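Local coordinates for translation initiation factor eIF2b-like protein (Chaetomium thermophilum, PDB 4ZEM), which serves as the beta subunit of eIF2B, belonging to its regulatory subcomplex, and probably contributes to guanine nucleotide exchange on eIF2 in translation initiation, at residues F33-R38 with A77-A82; G47-L52 with P87-I92; A197-K202 with Q234-L239. All coordinates share one frame; numbering follows the deposited sequence.

Interaction 1. Residues F33-R38 with A77-A82; sequences FLLKRR and ARLARA
Lys36 and Ala82 are the residues whose CA atoms come nearest across the two segments, 5.6 Å apart. The two short helical segments, of helix 24-37 and helix 65-82, run nearly side by side in the same direction, 22° apart, with axes 9.1 Å from each other at closest approach. Helix 24-37 ends here: Arg38 is the first residue beyond it to leave helical geometry, and does so with positive phi.

Ala82 points its single methyl at the facing helix, where it settles between two neighbouring side chains. Leu35 CB lies 4.0 Å from Ala82 CB, and Lys36 CG approaches the same CB at 4.0 Å. The lysine takes part through the root of its chain alone; its CG stands anti to the carbonyl carbon (chi1 -62°), and beyond a bend at chi3 the ammonium end leads away from helix 65-82.

Leu35 does most of the covering from its side. Its CD1 branch comes down on the backbone of the partner helix, 3.5 Å from Leu79 O, while also meeting Leu79 CD2 side chain to side chain at 4.3 Å. Leu79 also touches Leu31 and Ile32. Leu35 reaches Cys45, and Leu79 reaches Ile49 and Leu52, so a third helix, 43-59, shares the buried side.

No hydrogen bond crosses between the two segments. Polar attachment of the same helix pair lies farther back, where Arg78 forms salt bridges to Glu25 and Glu29; the contact itself is apolar, and the small alanine is consistent with the close CA approach, while lysine carbon covers its outer margin.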
# COMPACT_ATOMS: atom_id res chain seq x y z
N PHE A 33 -6.97 5.76 -17.93
CA PHE A 33 -6.11 6.56 -18.78
C PHE A 33 -4.86 7.02 -18.02
O PHE A 33 -3.75 6.97 -18.54
CB PHE A 33 -6.87 7.76 -19.34
CG PHE A 33 -6.06 8.64 -20.23
CD1 PHE A 33 -5.78 8.26 -21.53
CD2 PHE A 33 -5.58 9.86 -19.78
CE1 PHE A 33 -5.03 9.07 -22.36
CE2 PHE A 33 -4.83 10.68 -20.60
CZ PHE A 33 -4.55 10.28 -21.89
N LEU A 34 -5.06 7.47 -16.79
CA LEU A 34 -3.95 7.95 -15.95
C LEU A 34 -2.97 6.82 -15.62
O LEU A 34 -1.76 7.03 -15.62
CB LEU A 34 -4.48 8.59 -14.67
CG LEU A 34 -5.30 9.87 -14.86
CD1 LEU A 34 -5.84 10.38 -13.53
CD2 LEU A 34 -4.45 10.93 -15.53
N LEU A 35 -3.50 5.64 -15.33
CA LEU A 35 -2.67 4.49 -15.01
C LEU A 35 -1.81 4.03 -16.19
O LEU A 35 -0.63 3.71 -16.02
CB LEU A 35 -3.53 3.33 -14.52
CG LEU A 35 -4.32 3.55 -13.23
CD1 LEU A 35 -5.22 2.36 -12.95
CD2 LEU A 35 -3.36 3.77 -12.07
N LYS A 36 -2.40 4.00 -17.38
CA LYS A 36 -1.69 3.58 -18.59
C LYS A 36 -0.59 4.55 -19.01
O LYS A 36 0.50 4.13 -19.41
CB LYS A 36 -2.66 3.37 -19.75
CG LYS A 36 -3.69 2.28 -19.53
CD LYS A 36 -4.44 1.96 -20.81
CE LYS A 36 -5.00 3.23 -21.46
NZ LYS A 36 -5.82 2.93 -22.67
N ARG A 37 -0.87 5.85 -18.94
CA ARG A 37 0.13 6.85 -19.29
C ARG A 37 1.10 7.02 -18.14
O ARG A 37 2.12 7.70 -18.27
CB ARG A 37 -0.53 8.19 -19.63
CG ARG A 37 -1.52 8.12 -20.78
CD ARG A 37 -0.79 7.84 -22.09
NE ARG A 37 -1.70 7.75 -23.23
CZ ARG A 37 -2.11 8.80 -23.94
NH1 ARG A 37 -1.70 10.02 -23.62
NH2 ARG A 37 -2.93 8.62 -24.96
N ARG A 38 0.74 6.42 -17.01
CA ARG A 38 1.62 6.29 -15.85
C ARG A 38 1.83 7.64 -15.17
O ARG A 38 2.84 7.85 -14.50
CB ARG A 38 2.95 5.64 -16.24
CG ARG A 38 2.78 4.17 -16.57
CD ARG A 38 4.09 3.44 -16.74
NE ARG A 38 3.85 2.07 -17.19
CZ ARG A 38 4.76 1.10 -17.17
NH1 ARG A 38 5.98 1.34 -16.71
NH2 ARG A 38 4.44 -0.11 -17.60
N ALA A 77 -10.90 -5.09 -11.30
CA ALA A 77 -10.22 -5.90 -12.30
C ALA A 77 -9.75 -5.05 -13.48
O ALA A 77 -8.65 -5.25 -14.00
CB ALA A 77 -11.13 -7.01 -12.78
N ARG A 78 -10.59 -4.12 -13.89
CA ARG A 78 -10.30 -3.22 -15.01
C ARG A 78 -9.12 -2.30 -14.69
O ARG A 78 -8.23 -2.09 -15.51
CB ARG A 78 -11.54 -2.38 -15.32
CG ARG A 78 -12.67 -3.17 -15.92
CD ARG A 78 -13.86 -2.30 -16.28
NE ARG A 78 -13.55 -1.22 -17.21
CZ ARG A 78 -14.41 -0.24 -17.52
NH1 ARG A 78 -14.06 0.71 -18.37
NH2 ARG A 78 -15.61 -0.23 -16.96
N LEU A 79 -9.14 -1.74 -13.49
CA LEU A 79 -8.09 -0.86 -13.02
C LEU A 79 -6.77 -1.62 -12.91
O LEU A 79 -5.72 -1.12 -13.27
CB LEU A 79 -8.46 -0.26 -11.68
CG LEU A 79 -9.71 0.62 -11.71
CD1 LEU A 79 -10.17 0.96 -10.31
CD2 LEU A 79 -9.45 1.88 -12.52
N ALA A 80 -6.85 -2.85 -12.41
CA ALA A 80 -5.67 -3.68 -12.25
C ALA A 80 -5.05 -3.98 -13.60
O ALA A 80 -3.84 -4.01 -13.74
CB ALA A 80 -6.04 -4.97 -11.55
N ARG A 81 -5.90 -4.22 -14.59
CA ARG A 81 -5.46 -4.53 -15.94
C ARG A 81 -4.69 -3.38 -16.57
O ARG A 81 -3.71 -3.60 -17.27
CB ARG A 81 -6.65 -4.93 -16.81
CG ARG A 81 -6.29 -5.75 -18.03
CD ARG A 81 -7.52 -6.15 -18.81
NE ARG A 81 -8.33 -4.99 -19.19
CZ ARG A 81 -9.47 -5.06 -19.86
NH1 ARG A 81 -10.13 -3.95 -20.16
NH2 ARG A 81 -9.95 -6.23 -20.23
N ALA A 82 -5.14 -2.16 -16.32
CA ALA A 82 -4.49 -0.98 -16.86
C ALA A 82 -3.06 -0.89 -16.35
O ALA A 82 -2.16 -0.54 -17.10
CB ALA A 82 -5.27 0.26 -16.49

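Interaction 2. Residues G47-L52 with P87-I92; sequences GAIAQL and PVIGNI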
# COMPACT_ATOMS: atom_id res chain seq x y z
N GLY A 47 -4.64 5.30 -3.12
CA GLY A 47 -5.71 6.20 -2.75
C GLY A 47 -6.71 6.40 -3.88
O GLY A 47 -7.92 6.46 -3.64
N ALA A 48 -6.21 6.49 -5.11
CA ALA A 48 -7.06 6.70 -6.27
C ALA A 48 -8.02 5.52 -6.45
O ALA A 48 -9.20 5.72 -6.76
CB ALA A 48 -6.22 6.90 -7.53
N ILE A 49 -7.53 4.31 -6.23
CA ILE A 49 -8.36 3.12 -6.31
C ILE A 49 -9.47 3.16 -5.26
O ILE A 49 -10.64 2.88 -5.56
CB ILE A 49 -7.54 1.83 -6.14
CG1 ILE A 49 -6.45 1.75 -7.21
CG2 ILE A 49 -8.44 0.61 -6.20
CD1 ILE A 49 -6.99 1.74 -8.63
N ALA A 50 -9.11 3.53 -4.04
CA ALA A 50 -10.08 3.61 -2.94
C ALA A 50 -11.20 4.61 -3.26
O ALA A 50 -12.37 4.34 -3.02
CB ALA A 50 -9.37 3.98 -1.64
N GLN A 51 -10.83 5.76 -3.80
CA GLN A 51 -11.80 6.79 -4.15
C GLN A 51 -12.72 6.36 -5.29
O GLN A 51 -13.93 6.64 -5.26
CB GLN A 51 -11.09 8.09 -4.50
CG GLN A 51 -10.85 8.98 -3.30
CD GLN A 51 -9.94 10.15 -3.61
OE1 GLN A 51 -8.98 10.03 -4.36
NE2 GLN A 51 -10.24 11.30 -3.02
N LEU A 52 -12.15 5.70 -6.29
CA LEU A 52 -12.94 5.22 -7.42
C LEU A 52 -13.91 4.13 -6.95
O LEU A 52 -15.07 4.11 -7.36
CB LEU A 52 -12.02 4.70 -8.54
CG LEU A 52 -12.62 4.31 -9.90
CD1 LEU A 52 -13.27 2.92 -9.91
CD2 LEU A 52 -13.60 5.38 -10.38
N PRO A 87 0.95 -3.76 -7.84
CA PRO A 87 0.21 -4.77 -7.08
C PRO A 87 -0.64 -4.22 -5.94
O PRO A 87 -1.45 -4.95 -5.37
CB PRO A 87 1.32 -5.67 -6.53
CG PRO A 87 2.57 -4.79 -6.50
CD PRO A 87 2.30 -3.54 -7.30
N VAL A 88 -0.46 -2.94 -5.60
CA VAL A 88 -1.25 -2.34 -4.53
C VAL A 88 -2.72 -2.19 -4.93
O VAL A 88 -3.60 -2.18 -4.08
CB VAL A 88 -0.67 -0.97 -4.10
CG1 VAL A 88 -0.89 0.09 -5.18
CG2 VAL A 88 -1.29 -0.53 -2.80
N ILE A 89 -2.98 -2.07 -6.23
CA ILE A 89 -4.34 -1.93 -6.74
C ILE A 89 -5.21 -3.11 -6.30
O ILE A 89 -6.29 -2.92 -5.74
CB ILE A 89 -4.37 -1.82 -8.27
CG1 ILE A 89 -3.60 -0.58 -8.73
CG2 ILE A 89 -5.81 -1.79 -8.79
CD1 ILE A 89 -3.38 -0.51 -10.23
N GLY A 90 -4.70 -4.32 -6.50
CA GLY A 90 -5.39 -5.52 -6.08
C GLY A 90 -5.64 -5.56 -4.58
O GLY A 90 -6.71 -6.01 -4.15
N ASN A 91 -4.68 -5.10 -3.79
CA ASN A 91 -4.83 -5.08 -2.34
C ASN A 91 -6.00 -4.22 -1.89
O ASN A 91 -6.79 -4.62 -1.04
CB ASN A 91 -3.56 -4.58 -1.66
CG ASN A 91 -2.36 -5.46 -1.95
OD1 ASN A 91 -2.50 -6.60 -2.40
ND2 ASN A 91 -1.17 -4.94 -1.67
N ILE A 92 -6.11 -3.03 -2.46
CA ILE A 92 -7.19 -2.11 -2.11
C ILE A 92 -8.54 -2.69 -2.51
O ILE A 92 -9.51 -2.60 -1.75
CB ILE A 92 -6.99 -0.74 -2.76
CG1 ILE A 92 -5.64 -0.17 -2.34
CG2 ILE A 92 -8.12 0.20 -2.37
CD1 ILE A 92 -5.44 -0.14 -0.85
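Ile49 and Ile89 meet methyl to methyl with their side chains crossing at about a right angle. The nearest pair is Ile49 CD1 with Ile89 CG2, at 3.7 Å, and the methylene Ile49 CG1 lies 3.9 Å from that same Ile89 CG2. Each isoleucine has CG1 anti to its carbonyl carbon; for Ile49 (chi1 -59°) this leaves the two branches with separate tasks, CG1 and CD1 going to Ile89 and CG2 to Ile92. A valine in place of Ile49 would keep both gamma branches but lose CD1, which would probably open a gap beside Ile89 and Leu79, against both of which that methyl packs.

The second apolar group centres on Ile92, which faces helix 43-59 directly. Its CG2 touches Ile49 CG2 at 3.9 Å and Ala50 CB at 4.0 Å, the alanine methyl being short enough to let the branch come in beside it.

The helices that carry these side chains belong to the N-terminal helical domain found in the eIF2B alpha, beta and delta subunits, and the contact is a buried one within its bundle. Their segments cross at -36°, running in broadly the same direction, with axes 9.1 Å apart at closest approach.

Ile92 CG2 also rests on the backbone, 3.9 Å from Ala50 N; a methyl lying on an amide nitrogen in this way makes a van der Waals contact.

Hydrogen bonding involves a neighbour in the chain: Asn91, which takes no part in the contact, donates ND2 to Tyr308 O. Val88 also packs on Tyr308, while Leu52 reaches Leu31 and Trp15 of two other helices.

Interaction 3. Residues A197-K202 with Q234-L239; sequences AYQPSK and QPYAAL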
# COMPACT_ATOMS: atom_id res chain seq x y z
N ALA A 197 20.50 3.78 3.31
CA ALA A 197 19.19 3.84 2.66
C ALA A 197 19.36 3.60 1.18
O ALA A 197 19.94 4.42 0.46
CB ALA A 197 18.53 5.19 2.90
N TYR A 198 18.82 2.49 0.70
CA TYR A 198 19.02 2.13 -0.70
C TYR A 198 17.84 2.66 -1.50
O TYR A 198 16.70 2.28 -1.25
CB TYR A 198 19.16 0.61 -0.86
CG TYR A 198 19.32 0.19 -2.30
CD1 TYR A 198 20.59 0.05 -2.85
CD2 TYR A 198 18.21 -0.06 -3.11
CE1 TYR A 198 20.76 -0.32 -4.17
CE2 TYR A 198 18.38 -0.44 -4.44
CZ TYR A 198 19.66 -0.56 -4.96
OH TYR A 198 19.85 -0.93 -6.27
N GLN A 199 18.14 3.55 -2.44
CA GLN A 199 17.13 4.22 -3.27
C GLN A 199 15.86 4.62 -2.51
O GLN A 199 14.78 4.12 -2.81
CB GLN A 199 16.73 3.34 -4.46
CG GLN A 199 17.87 2.99 -5.38
CD GLN A 199 17.39 2.75 -6.80
OE1 GLN A 199 16.24 3.06 -7.13
NE2 GLN A 199 18.26 2.22 -7.65
N PRO A 200 16.00 5.51 -1.51
CA PRO A 200 14.86 5.85 -0.65
C PRO A 200 13.65 6.42 -1.40
O PRO A 200 13.77 7.31 -2.23
CB PRO A 200 15.45 6.91 0.30
CG PRO A 200 16.65 7.43 -0.39
CD PRO A 200 17.21 6.28 -1.16
N SER A 201 12.48 5.87 -1.07
CA SER A 201 11.19 6.37 -1.56
C SER A 201 10.66 7.45 -0.63
O SER A 201 11.33 7.81 0.35
CB SER A 201 10.19 5.22 -1.65
OG SER A 201 10.09 4.54 -0.41
N LYS A 202 9.46 7.96 -0.90
CA LYS A 202 8.85 8.96 -0.03
C LYS A 202 8.64 8.47 1.39
O LYS A 202 8.82 9.23 2.35
CB LYS A 202 7.51 9.43 -0.59
CG LYS A 202 7.62 10.60 -1.54
CD LYS A 202 8.08 11.82 -0.76
CE LYS A 202 8.31 13.03 -1.64
NZ LYS A 202 8.57 14.25 -0.82
N GLN A 234 25.23 13.82 -5.93
CA GLN A 234 24.40 14.26 -7.04
C GLN A 234 22.93 13.92 -6.82
O GLN A 234 22.07 14.79 -6.83
CB GLN A 234 24.88 13.62 -8.34
CG GLN A 234 26.22 14.13 -8.84
CD GLN A 234 26.10 15.44 -9.59
OE1 GLN A 234 25.04 16.07 -9.60
NE2 GLN A 234 27.18 15.86 -10.23
N PRO A 235 22.66 12.57 -6.63
CA PRO A 235 21.23 12.26 -6.44
C PRO A 235 20.68 12.63 -5.07
O PRO A 235 21.43 12.74 -4.11
CB PRO A 235 21.17 10.75 -6.64
CG PRO A 235 22.44 10.26 -6.08
CD PRO A 235 23.44 11.25 -6.57
N TYR A 236 19.36 12.76 -4.99
CA TYR A 236 18.66 13.07 -3.74
C TYR A 236 19.14 14.34 -3.08
O TYR A 236 19.28 14.40 -1.86
CB TYR A 236 18.79 11.90 -2.77
CG TYR A 236 18.24 10.61 -3.31
CD1 TYR A 236 16.88 10.37 -3.31
CD2 TYR A 236 19.07 9.64 -3.84
CE1 TYR A 236 16.36 9.19 -3.81
CE2 TYR A 236 18.57 8.47 -4.34
CZ TYR A 236 17.21 8.25 -4.32
OH TYR A 236 16.70 7.08 -4.82
N ALA A 237 19.37 15.37 -3.88
CA ALA A 237 19.85 16.63 -3.35
C ALA A 237 18.86 17.26 -2.39
O ALA A 237 19.25 17.80 -1.37
CB ALA A 237 20.16 17.59 -4.49
N ALA A 238 17.57 17.21 -2.71
CA ALA A 238 16.58 17.80 -1.82
C ALA A 238 16.53 17.09 -0.48
O ALA A 238 16.49 17.73 0.57
CB ALA A 238 15.22 17.79 -2.48
N LEU A 239 16.54 15.77 -0.52
CA LEU A 239 16.48 14.97 0.69
C LEU A 239 17.70 15.24 1.54
O LEU A 239 17.59 15.40 2.75
CB LEU A 239 16.44 13.49 0.33
CG LEU A 239 16.45 12.47 1.46
CD1 LEU A 239 15.19 12.64 2.29
CD2 LEU A 239 16.54 11.05 0.93
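The hydroxyl oxygen of Tyr236 rests against the backbone where Gln199 joins Pro200, with Gln199 CA 3.3 Å from Tyr236 OH and Gln199 CB 3.8 Å from it. These neighbours are carbon, and no hydrogen bond joins the two segments; the phenol is placed by packing around its end. Gln199 has positive phi, and its side chain leads off elsewhere, toward Asn225.

The ring itself lies against Pro200. Pro200 CG stands over one face, 4.1 Å from the centroid of the Tyr236 ring and 20° off the normal, a CH-pi contact, and Pro200 CD adds to it at 3.7 Å from Tyr236 CZ. The two side chains come from opposite directions; Pro200 CD, over the phenol face, is also 3.8 Å from Tyr236 OH. Pro200 O meets the ring too, 3.6 Å from Tyr236 CE1.

Leu239, three residues on, in the first turn of helix 237-246, covers another part of the proline. With its CG anti to the backbone N (chi1 177°), the leucine brings CD2 within 3.9 Å of Pro200 CG. Leu221 of the neighbouring strand 218-222 touches Pro200, Tyr236 and Leu239 alike and so lines the same apolar patch.

Both segments lead into helices: Ser201 is the N-cap of helix 202-214 and Tyr236 that of helix 237-246. The contact thus packs the turn after strand 194-198 against the start of the helix that follows strand 218-222 and leads on to strand 249-252, a layout of strands and crossover helices that belongs to the Rossmann-like C-terminal domain of this family.

From the N terminus, helix 24-37 supplies the first half of interaction 1, and helix 43-59 the first half of interaction 2. Interaction 1 then closes on the end of helix 65-82, and interaction 2 on the start of helix 88-104, so the two loops cross. They also touch in space: Leu79 packs on Ile49 and Leu52, and the four helices are thereby tied into one bundle. Interaction 3 follows in series, closing a loop from strand 194-198 to helix 237-246 around strand 218-222. It lies about 27 Å from interaction 1 and about 26 Å from interaction 2, centre to centre, in the Rossmann-like sheet domain.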